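Local coordinates for protein mosquitocidal toxin (Lysinibacillus sphaericus, PDB 2VSE) that probably kills mosquito larvae by ADP-ribosylating proteins through its enzyme domain, with ricin-B-like lectin domains that are likely to bind carbohydrate, at residues K586-S591 against Y782-F787. Residues are numbered along the deposited sequence; the frame is centred on the assembly and turned at random.
Sequences KTNNYS and YVEYNF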
loop_
_atom_site.group_PDB
_atom_site.type_symbol
_atom_site.label_atom_id
_atom_site.label_comp_id
_atom_site.label_asym_id
_atom_site.label_seq_id
_atom_site.Cartn_x
_atom_site.Cartn_y
_atom_site.Cartn_z
ATOM N N LYS A 586 35.264 3.299 -0.848
ATOM C CA LYS A 586 36.223 3.836 -1.795
ATOM C C LYS A 586 35.544 4.570 -2.937
ATOM O O LYS A 586 34.405 4.276 -3.310
ATOM C CB LYS A 586 37.133 2.730 -2.333
ATOM C CG LYS A 586 38.261 2.368 -1.377
ATOM C CD LYS A 586 38.906 1.049 -1.747
ATOM C CE LYS A 586 40.352 1.213 -2.184
ATOM N NZ LYS A 586 40.479 1.893 -3.492
ATOM N N THR A 587 36.252 5.549 -3.479
ATOM C CA THR A 587 35.770 6.298 -4.626
ATOM C C THR A 587 35.324 5.324 -5.725
ATOM O O THR A 587 36.021 4.356 -6.028
ATOM C CB THR A 587 36.841 7.274 -5.118
ATOM O OG1 THR A 587 37.236 8.119 -4.029
ATOM C CG2 THR A 587 36.298 8.146 -6.199
ATOM N N ASN A 588 34.147 5.554 -6.296
ATOM C CA ASN A 588 33.602 4.602 -7.253
ATOM C C ASN A 588 34.259 4.689 -8.618
ATOM O O ASN A 588 34.499 5.778 -9.138
ATOM C CB ASN A 588 32.081 4.730 -7.385
ATOM C CG ASN A 588 31.481 3.699 -8.357
ATOM O OD1 ASN A 588 31.954 2.559 -8.460
ATOM N ND2 ASN A 588 30.427 4.101 -9.058
ATOM N N ASN A 589 34.546 3.519 -9.176
ATOM C CA ASN A 589 35.127 3.393 -10.500
ATOM C C ASN A 589 34.373 2.471 -11.419
ATOM O O ASN A 589 34.776 2.280 -12.567
ATOM C CB ASN A 589 36.523 2.824 -10.393
ATOM C CG ASN A 589 37.543 3.875 -10.269
ATOM O OD1 ASN A 589 37.608 4.794 -11.092
ATOM N ND2 ASN A 589 38.366 3.764 -9.240
ATOM N N TYR A 590 33.316 1.857 -10.901
ATOM C CA TYR A 590 32.566 0.850 -11.638
ATOM C C TYR A 590 33.420 -0.375 -12.015
ATOM O O TYR A 590 33.152 -1.036 -13.019
ATOM C CB TYR A 590 31.875 1.466 -12.875
ATOM C CG TYR A 590 30.777 2.460 -12.540
ATOM C CD1 TYR A 590 29.474 2.033 -12.286
ATOM C CD2 TYR A 590 31.050 3.829 -12.461
ATOM C CE1 TYR A 590 28.462 2.930 -11.970
ATOM C CE2 TYR A 590 30.055 4.735 -12.157
ATOM C CZ TYR A 590 28.756 4.278 -11.906
ATOM O OH TYR A 590 27.770 5.177 -11.596
ATOM N N SER A 591 34.450 -0.677 -11.225
ATOM C CA SER A 591 35.194 -1.911 -11.451
ATOM C C SER A 591 34.511 -3.079 -10.760
ATOM O O SER A 591 33.676 -2.898 -9.865
ATOM C CB SER A 591 36.668 -1.798 -11.066
ATOM O OG SER A 591 36.868 -0.893 -10.000
ATOM N N TYR A 782 28.175 8.248 -17.010
ATOM C CA TYR A 782 27.275 7.704 -16.002
ATOM C C TYR A 782 26.319 8.814 -15.605
ATOM O O TYR A 782 26.733 9.989 -15.435
ATOM C CB TYR A 782 28.038 7.237 -14.765
ATOM C CG TYR A 782 29.103 6.213 -15.065
ATOM C CD1 TYR A 782 28.773 4.865 -15.302
ATOM C CD2 TYR A 782 30.443 6.587 -15.135
ATOM C CE1 TYR A 782 29.767 3.926 -15.592
ATOM C CE2 TYR A 782 31.427 5.659 -15.414
ATOM C CZ TYR A 782 31.093 4.348 -15.644
ATOM O OH TYR A 782 32.107 3.456 -15.896
ATOM N N VAL A 783 25.045 8.455 -15.480
ATOM C CA VAL A 783 24.035 9.380 -15.010
ATOM C C VAL A 783 23.581 8.901 -13.629
ATOM O O VAL A 783 22.977 7.856 -13.490
ATOM C CB VAL A 783 22.889 9.497 -16.046
ATOM C CG1 VAL A 783 21.839 10.474 -15.605
ATOM C CG2 VAL A 783 23.450 9.910 -17.401
ATOM N N GLU A 784 23.905 9.667 -12.597
ATOM C CA GLU A 784 23.756 9.195 -11.217
ATOM C C GLU A 784 22.844 10.125 -10.451
ATOM O O GLU A 784 23.116 11.319 -10.367
ATOM C CB GLU A 784 25.125 9.123 -10.530
ATOM C CG GLU A 784 26.160 8.277 -11.289
ATOM C CD GLU A 784 27.588 8.371 -10.725
ATOM O OE1 GLU A 784 27.897 9.295 -9.935
ATOM O OE2 GLU A 784 28.409 7.487 -11.074
ATOM N N TYR A 785 21.759 9.582 -9.907
ATOM C CA TYR A 785 20.856 10.352 -9.101
ATOM C C TYR A 785 21.456 10.590 -7.720
ATOM O O TYR A 785 21.948 9.658 -7.086
ATOM C CB TYR A 785 19.488 9.660 -8.960
ATOM C CG TYR A 785 18.482 10.545 -8.245
ATOM C CD1 TYR A 785 18.026 11.730 -8.839
ATOM C CD2 TYR A 785 18.033 10.241 -6.975
ATOM C CE1 TYR A 785 17.125 12.572 -8.196
ATOM C CE2 TYR A 785 17.133 11.084 -6.308
ATOM C CZ TYR A 785 16.688 12.245 -6.938
ATOM O OH TYR A 785 15.797 13.081 -6.321
ATOM N N ASN A 786 21.402 11.841 -7.260
ATOM C CA ASN A 786 21.847 12.171 -5.921
ATOM C C ASN A 786 20.653 12.528 -5.039
ATOM O O ASN A 786 19.926 13.480 -5.323
ATOM C CB ASN A 786 22.912 13.280 -5.943
ATOM C CG ASN A 786 23.477 13.570 -4.559
ATOM O OD1 ASN A 786 22.868 14.288 -3.771
ATOM N ND2 ASN A 786 24.629 12.998 -4.254
ATOM N N PHE A 787 20.456 11.749 -3.983
ATOM C CA PHE A 787 19.231 11.797 -3.189
ATOM C C PHE A 787 19.144 13.039 -2.328
ATOM O O PHE A 787 18.075 13.624 -2.162
ATOM C CB PHE A 787 19.114 10.553 -2.305
ATOM C CG PHE A 787 18.686 9.339 -3.054
ATOM C CD1 PHE A 787 17.341 8.952 -3.057
ATOM C CD2 PHE A 787 19.611 8.593 -3.782
ATOM C CE1 PHE A 787 16.928 7.842 -3.776
ATOM C CE2 PHE A 787 19.206 7.473 -4.506
ATOM C CZ PHE A 787 17.866 7.094 -4.509
HETATM O O HOH W 1 29.817 6.729 -9.010
#
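Glu784 OE2 takes a very short hydrogen bond from Tyr590 OH, modelled at 2.5 Å between the two oxygens but of uncertain exact length, and a second from a water that donates to it. The contact joins two beta-trefoil lectin-like domains of the ricin-B type. Tyr590 belongs to a loop after strand 583-587 in one of them. Tyr782 and Glu784 project from strand 780-786 of the other. The carboxylate oxygen lies near the plane of the Tyr590 ring, at its edge. The other oxygen, OE1, forms a salt bridge with Arg795, so both ends of this buried carboxylate are held. The charged partner probably keeps it ionised.

Tyr590 and Tyr782 form an offset stack. Their centroids are 3.7 Å apart and the planes differ by 9°. The two side chains run past each other in opposite directions, and Tyr590 CE2 sits over the centre of the Tyr782 ring. Asn588 ND2 lies over the face of the Tyr590 ring opposite Tyr782, 3.1 Å above the plane and toward the rim. The Asn588 side chain also closes an Asx turn. Asn588 OD1 accepts from Tyr590 N at 2.9 Å. The donor stands above the carbonyl plane, 55° out of it. The bridging water is 2.7 Å from Asn588 ND2, whose hydrogen it accepts, and 2.6 Å from Glu784 OE2.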